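PDB 5IM3: ribonucleoside-diphosphate reductase from Pseudomonas aeruginosa, which acts as an allosterically regulated ribonucleotide reductase, probably converting ribonucleoside diphosphates into the deoxyribonucleotides needed for DNA synthesis. Local coordinates for residues Leu847-Ala851 with Phe852-Thr856; Arg839-Gln842 with Asp843-Asp846. One frame throughout, in Å; residues are numbered along the deposited sequence.

Interaction 1: residues Leu847-Ala851 with Phe852-Thr856; sequences LYATA and FEVET
E853 folds back along T850, and the backbone closes the same turn: E853 N donates to T850 O at 3.0 Å. A851 and F852 hold the middle two positions with torsions close to those of a type I beta turn. From E853 CB, 4.2 Å from T850 O, the side chain heads back over the first residue of the turn. A chi1 of 35° sets CG between the backbone N and the carbonyl carbon, and CG comes within 3.3 Å of T850 N. CD follows past T850 N and CB, and beyond CG the chain is extended, which carries OE2 alongside T850, 3.7 Å from its CB. At the tip, a water hydrogen-bonds both E853 OE2 (2.6 Å) and Y848 O (3.0 Å), joining the side chain to the backbone two residues before the turn. S833 OG also bonds OE2, and N791 ND2 bonds Y848 O. Apolar contact is small: A849 CB meets V854 CG2 at 3.8 Å, the valine branch that lies beside its own backbone N. The turn belongs to the loop from helix 842-847 to helix 856-866, with A851 bonded through its backbone to T788. Two hydrogen bonds gathered on OE2 are consistent with an ionised carboxylate held by the water and by S833.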
ATOM      1  N   LEU A 847      -2.697 -33.320 -19.758  1.00 66.32           N
ATOM      2  CA  LEU A 847      -2.688 -34.545 -18.964  1.00 65.75           C
ATOM      3  C   LEU A 847      -1.786 -34.420 -17.746  1.00 62.97           C
ATOM      4  O   LEU A 847      -2.062 -35.036 -16.711  1.00 63.76           O
ATOM      5  CB  LEU A 847      -2.244 -35.723 -19.830  1.00 66.91           C
ATOM      6  CG  LEU A 847      -2.079 -37.062 -19.105  1.00 65.22           C
ATOM      7  CD1 LEU A 847      -3.399 -37.522 -18.512  1.00 63.07           C
ATOM      8  CD2 LEU A 847      -1.518 -38.105 -20.060  1.00 66.97           C
ATOM      9  N   TYR A 848      -0.711 -33.645 -17.845  1.00 57.79           N
ATOM     10  CA  TYR A 848       0.227 -33.463 -16.748  1.00 57.04           C
ATOM     11  C   TYR A 848       0.145 -32.061 -16.161  1.00 56.17           C
ATOM     12  O   TYR A 848       1.118 -31.540 -15.618  1.00 52.39           O
ATOM     13  CB  TYR A 848       1.638 -33.814 -17.203  1.00 57.87           C
ATOM     14  CG  TYR A 848       1.740 -35.300 -17.404  1.00 60.53           C
ATOM     15  CD1 TYR A 848       2.037 -36.136 -16.348  1.00 58.43           C
ATOM     16  CD2 TYR A 848       1.472 -35.873 -18.632  1.00 61.67           C
ATOM     17  CE1 TYR A 848       2.102 -37.496 -16.514  1.00 59.34           C
ATOM     18  CE2 TYR A 848       1.535 -37.230 -18.808  1.00 63.37           C
ATOM     19  CZ  TYR A 848       1.847 -38.042 -17.746  1.00 61.39           C
ATOM     20  OH  TYR A 848       1.913 -39.405 -17.914  1.00 61.98           O
ATOM     21  N   ALA A 849      -1.038 -31.463 -16.239  1.00 55.19           N
ATOM     22  CA  ALA A 849      -1.295 -30.255 -15.486  1.00 57.56           C
ATOM     23  C   ALA A 849      -1.188 -30.566 -14.001  1.00 58.89           C
ATOM     24  O   ALA A 849      -1.553 -31.650 -13.546  1.00 61.26           O
ATOM     25  CB  ALA A 849      -2.675 -29.701 -15.821  1.00 58.24           C
ATOM     26  N   THR A 850      -0.650 -29.613 -13.255  1.00 64.05           N
ATOM     27  CA  THR A 850      -0.412 -29.757 -11.831  1.00 59.40           C
ATOM     28  C   THR A 850      -1.623 -29.249 -11.036  1.00 57.52           C
ATOM     29  O   THR A 850      -2.578 -28.705 -11.592  1.00 57.82           O
ATOM     30  CB  THR A 850       0.915 -29.059 -11.503  1.00 61.42           C
ATOM     31  OG1 THR A 850       1.957 -30.041 -11.462  1.00 61.32           O
ATOM     32  CG2 THR A 850       0.880 -28.289 -10.197  1.00 63.25           C
ATOM     33  N   ALA A 851      -1.605 -29.469  -9.719  1.00 48.64           N
ATOM     34  CA  ALA A 851      -2.747 -29.124  -8.878  1.00 48.60           C
ATOM     35  C   ALA A 851      -3.152 -27.658  -9.009  1.00 50.39           C
ATOM     36  O   ALA A 851      -4.342 -27.336  -9.026  1.00 48.13           O
ATOM     37  CB  ALA A 851      -2.427 -29.454  -7.423  1.00 46.94           C
ATOM     38  N   PHE A 852      -2.176 -26.748  -9.085  1.00 52.74           N
ATOM     39  CA  PHE A 852      -2.498 -25.326  -9.142  1.00 53.39           C
ATOM     40  C   PHE A 852      -2.808 -24.829 -10.547  1.00 55.85           C
ATOM     41  O   PHE A 852      -3.191 -23.665 -10.697  1.00 57.82           O
ATOM     42  CB  PHE A 852      -1.356 -24.497  -8.553  1.00 54.44           C
ATOM     43  CG  PHE A 852      -1.484 -24.276  -7.077  1.00 54.49           C
ATOM     44  CD1 PHE A 852      -2.521 -23.512  -6.572  1.00 54.75           C
ATOM     45  CD2 PHE A 852      -0.575 -24.830  -6.195  1.00 51.92           C
ATOM     46  CE1 PHE A 852      -2.654 -23.306  -5.220  1.00 54.33           C
ATOM     47  CE2 PHE A 852      -0.699 -24.626  -4.836  1.00 53.12           C
ATOM     48  CZ  PHE A 852      -1.742 -23.864  -4.347  1.00 53.70           C
ATOM     49  N   GLU A 853      -2.660 -25.668 -11.573  1.00 58.26           N
ATOM     50  CA  GLU A 853      -3.053 -25.297 -12.930  1.00 61.07           C
ATOM     51  C   GLU A 853      -4.173 -26.194 -13.448  1.00 60.41           C
ATOM     52  O   GLU A 853      -4.376 -26.295 -14.658  1.00 63.70           O
ATOM     53  CB  GLU A 853      -1.844 -25.309 -13.875  1.00 61.77           C
ATOM     54  CG  GLU A 853      -0.793 -26.375 -13.594  1.00 60.42           C
ATOM     55  CD  GLU A 853       0.589 -26.010 -14.094  1.00 61.87           C
ATOM     56  OE1 GLU A 853       0.936 -24.808 -14.086  1.00 65.94           O
ATOM     57  OE2 GLU A 853       1.338 -26.927 -14.474  1.00 61.47           O
ATOM     58  N   VAL A 854      -4.907 -26.842 -12.545  1.00 63.26           N
ATOM     59  CA  VAL A 854      -6.203 -27.440 -12.844  1.00 63.11           C
ATOM     60  C   VAL A 854      -7.264 -26.574 -12.182  1.00 62.32           C
ATOM     61  O   VAL A 854      -7.168 -26.275 -10.984  1.00 61.00           O
ATOM     62  CB  VAL A 854      -6.301 -28.895 -12.348  1.00 61.06           C
ATOM     63  CG1 VAL A 854      -7.698 -29.450 -12.611  1.00 61.63           C
ATOM     64  CG2 VAL A 854      -5.256 -29.767 -13.024  1.00 61.13           C
ATOM     65  N   GLU A 855      -8.272 -26.176 -12.951  1.00 62.27           N
ATOM     66  CA  GLU A 855      -9.325 -25.337 -12.401  1.00 63.36           C
ATOM     67  C   GLU A 855     -10.060 -26.077 -11.292  1.00 61.27           C
ATOM     68  O   GLU A 855     -10.325 -27.280 -11.390  1.00 60.43           O
ATOM     69  CB  GLU A 855     -10.296 -24.911 -13.498  1.00 66.95           C
ATOM     70  CG  GLU A 855      -9.659 -24.055 -14.575  1.00 69.31           C
ATOM     71  CD  GLU A 855     -10.672 -23.530 -15.563  1.00 74.45           C
ATOM     72  OE1 GLU A 855     -11.653 -22.897 -15.116  1.00 77.06           O
ATOM     73  OE2 GLU A 855     -10.498 -23.754 -16.780  1.00 76.10           O
ATOM     74  N   THR A 856     -10.386 -25.344 -10.228  1.00 57.38           N
ATOM     75  CA  THR A 856     -10.958 -25.962  -9.037  1.00 52.61           C
ATOM     76  C   THR A 856     -12.285 -26.646  -9.336  1.00 52.72           C
ATOM     77  O   THR A 856     -12.637 -27.630  -8.678  1.00 52.88           O
ATOM     78  CB  THR A 856     -11.132 -24.902  -7.949  1.00 54.37           C
ATOM     79  OG1 THR A 856      -9.906 -24.178  -7.792  1.00 56.21           O
ATOM     80  CG2 THR A 856     -11.503 -25.539  -6.618  1.00 51.14           C
TER
HETATM   81  O   HOH W   1       2.443 -28.882 -15.721  1.00 53.65           O

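Interaction 2: residues Arg839-Gln842 with Asp843-Asp846; sequences RIPQ and DLKD
P841 O receives two backbone N-H groups from the following residues. K845 N donates at 3.1 Å with an N-H...O angle of 158°, while L844 N adds a weak bond at 3.1 Å. One residue on, Q842 O accepts D846 N, also at 3.1 Å, so the four-residue spacing is repeated. These bonds mark the first turn of helix 842-847, with P841 at the N-cap position: its carbonyl points into the helix, but a proline has no side-chain acceptor to cap the first amides.

Among the side-chain polar contacts, Q842 and D846 sit one turn apart. The glutamine starts with CG anti to its own N (chi1 -167°) and bends at chi2, which brings NE2 to D846 OD1 at 3.3 Å in a weak hydrogen bond; the amide and carboxylate planes stand 60° apart. The methylenes of K845 cross the same glutamine amide at about a right angle, with K845 CD 3.6 Å from Q842 OE1. K845 reaches back the other way, its chain bent only at the last torsion. The modelled separation of K845 NZ from I840 O, 2.4 Å, is too short to be trusted in detail. The ammonium group also bonds I837 O, earlier in the same loop. D843 OD1 sits obliquely off the CB-CG edge of P841, 3.2 Å from P841 CB, while OD2 forms a salt bridge with R816. Near a helix start, its negative charge would probably be favoured by the helix dipole.

Apolar packing comes from I840, whose CG2 branch meets L844 CB at 3.6 Å, the two side chains crossing at about a right angle, and then the methylenes of K845 around CG. I840 and L844 both also touch L813 of helix 807-815.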
ATOM      1  N   ARG A 839       7.940 -27.747 -26.811  1.00 79.00           N
ATOM      2  CA  ARG A 839       8.107 -29.042 -27.459  1.00 79.96           C
ATOM      3  C   ARG A 839       7.064 -30.069 -27.034  1.00 78.49           C
ATOM      4  O   ARG A 839       6.834 -31.034 -27.769  1.00 81.45           O
ATOM      5  CB  ARG A 839       9.506 -29.583 -27.182  1.00 81.55           C
ATOM      6  CG  ARG A 839      10.598 -28.854 -27.951  1.00 85.35           C
ATOM      7  CD  ARG A 839      11.965 -29.262 -27.454  1.00 85.04           C
ATOM      8  NE  ARG A 839      12.202 -30.690 -27.648  1.00 85.98           N
ATOM      9  CZ  ARG A 839      12.818 -31.482 -26.775  1.00 84.91           C
ATOM     10  NH1 ARG A 839      13.262 -31.005 -25.618  1.00 81.61           N
ATOM     11  NH2 ARG A 839      12.979 -32.769 -27.054  1.00 86.80           N
ATOM     12  N   ILE A 840       6.432 -29.895 -25.882  1.00 74.56           N
ATOM     13  CA  ILE A 840       5.444 -30.871 -25.416  1.00 72.41           C
ATOM     14  C   ILE A 840       4.101 -30.564 -26.072  1.00 73.89           C
ATOM     15  O   ILE A 840       3.634 -29.416 -25.998  1.00 73.80           O
ATOM     16  CB  ILE A 840       5.336 -30.843 -23.896  1.00 68.99           C
ATOM     17  CG1 ILE A 840       6.511 -31.619 -23.295  1.00 66.74           C
ATOM     18  CG2 ILE A 840       4.002 -31.439 -23.421  1.00 68.53           C
ATOM     19  CD1 ILE A 840       6.389 -31.854 -21.781  1.00 63.93           C
ATOM     20  N   PRO A 841       3.452 -31.538 -26.709  1.00 77.12           N
ATOM     21  CA  PRO A 841       2.160 -31.264 -27.345  1.00 79.34           C
ATOM     22  C   PRO A 841       1.079 -30.962 -26.319  1.00 76.13           C
ATOM     23  O   PRO A 841       1.200 -31.270 -25.131  1.00 73.87           O
ATOM     24  CB  PRO A 841       1.857 -32.554 -28.115  1.00 81.41           C
ATOM     25  CG  PRO A 841       2.639 -33.608 -27.413  1.00 78.84           C
ATOM     26  CD  PRO A 841       3.880 -32.933 -26.913  1.00 77.71           C
ATOM     27  N   GLN A 842      -0.002 -30.349 -26.806  1.00 82.18           N
ATOM     28  CA  GLN A 842      -1.025 -29.827 -25.908  1.00 81.17           C
ATOM     29  C   GLN A 842      -1.743 -30.939 -25.154  1.00 80.62           C
ATOM     30  O   GLN A 842      -2.213 -30.716 -24.032  1.00 78.67           O
ATOM     31  CB  GLN A 842      -2.032 -28.983 -26.693  1.00 85.01           C
ATOM     32  CG  GLN A 842      -2.960 -28.149 -25.817  1.00 84.93           C
ATOM     33  CD  GLN A 842      -2.218 -27.113 -24.992  1.00 83.37           C
ATOM     34  OE1 GLN A 842      -1.235 -26.529 -25.447  1.00 84.95           O
ATOM     35  NE2 GLN A 842      -2.685 -26.884 -23.769  1.00 81.11           N
ATOM     36  N   ASP A 843      -1.840 -32.136 -25.740  1.00 83.45           N
ATOM     37  CA  ASP A 843      -2.501 -33.237 -25.044  1.00 83.96           C
ATOM     38  C   ASP A 843      -1.740 -33.638 -23.786  1.00 80.17           C
ATOM     39  O   ASP A 843      -2.354 -34.069 -22.801  1.00 75.28           O
ATOM     40  CB  ASP A 843      -2.652 -34.439 -25.974  1.00 88.47           C
ATOM     41  CG  ASP A 843      -1.320 -35.046 -26.360  1.00 92.37           C
ATOM     42  OD1 ASP A 843      -0.401 -34.282 -26.720  1.00 94.14           O
ATOM     43  OD2 ASP A 843      -1.192 -36.288 -26.295  1.00 93.07           O
ATOM     44  N   LEU A 844      -0.411 -33.508 -23.796  1.00 78.83           N
ATOM     45  CA  LEU A 844       0.378 -33.810 -22.606  1.00 74.26           C
ATOM     46  C   LEU A 844       0.446 -32.628 -21.650  1.00 68.76           C
ATOM     47  O   LEU A 844       0.559 -32.830 -20.437  1.00 66.49           O
ATOM     48  CB  LEU A 844       1.790 -34.246 -23.004  1.00 74.83           C
ATOM     49  CG  LEU A 844       2.020 -35.757 -23.106  1.00 76.16           C
ATOM     50  CD1 LEU A 844       0.902 -36.436 -23.885  1.00 78.49           C
ATOM     51  CD2 LEU A 844       3.371 -36.047 -23.756  1.00 77.07           C
ATOM     52  N   LYS A 845       0.390 -31.397 -22.162  1.00 65.41           N
ATOM     53  CA  LYS A 845       0.301 -30.243 -21.274  1.00 62.71           C
ATOM     54  C   LYS A 845      -0.945 -30.329 -20.401  1.00 63.32           C
ATOM     55  O   LYS A 845      -0.919 -29.944 -19.226  1.00 58.15           O
ATOM     56  CB  LYS A 845       0.297 -28.946 -22.085  1.00 63.60           C
ATOM     57  CG  LYS A 845       1.646 -28.560 -22.679  1.00 65.61           C
ATOM     58  CD  LYS A 845       1.598 -27.153 -23.259  1.00 64.65           C
ATOM     59  CE  LYS A 845       2.980 -26.643 -23.613  1.00 64.66           C
ATOM     60  NZ  LYS A 845       3.576 -27.396 -24.747  1.00 68.80           N
ATOM     61  N   ASP A 846      -2.046 -30.840 -20.959  1.00 73.43           N
ATOM     62  CA  ASP A 846      -3.280 -30.989 -20.197  1.00 74.80           C
ATOM     63  C   ASP A 846      -3.220 -32.195 -19.266  1.00 71.57           C
ATOM     64  O   ASP A 846      -3.640 -32.112 -18.106  1.00 67.80           O
ATOM     65  CB  ASP A 846      -4.469 -31.119 -21.151  1.00 79.38           C
ATOM     66  CG  ASP A 846      -4.648 -29.895 -22.027  1.00 84.37           C
ATOM     67  OD1 ASP A 846      -4.271 -28.789 -21.582  1.00 84.18           O
ATOM     68  OD2 ASP A 846      -5.166 -30.035 -23.157  1.00 89.30           O
TER

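Interaction 2 comes first along the chain, where helix 842-847 begins; interaction 1 follows where the helix gives way to the loop leading to helix 856-866. Their centres are 13 Å apart, and apart from adjoining in sequence they do not touch. Interaction 1 lies deeper, about 17 Å from the chain centre against about 25 Å, with half of its touching residues buried and none exposed. Its one charged group in contact is E853, partly exposed, whereas the side chains of interaction 2 carry more charge, alongside regular helical bonds. Interaction 2 has two exposed residues, Q842 and D843, while I840 and L844 form a buried side of the same contact. Q835 serves both, touching E853 and bonding K845 O.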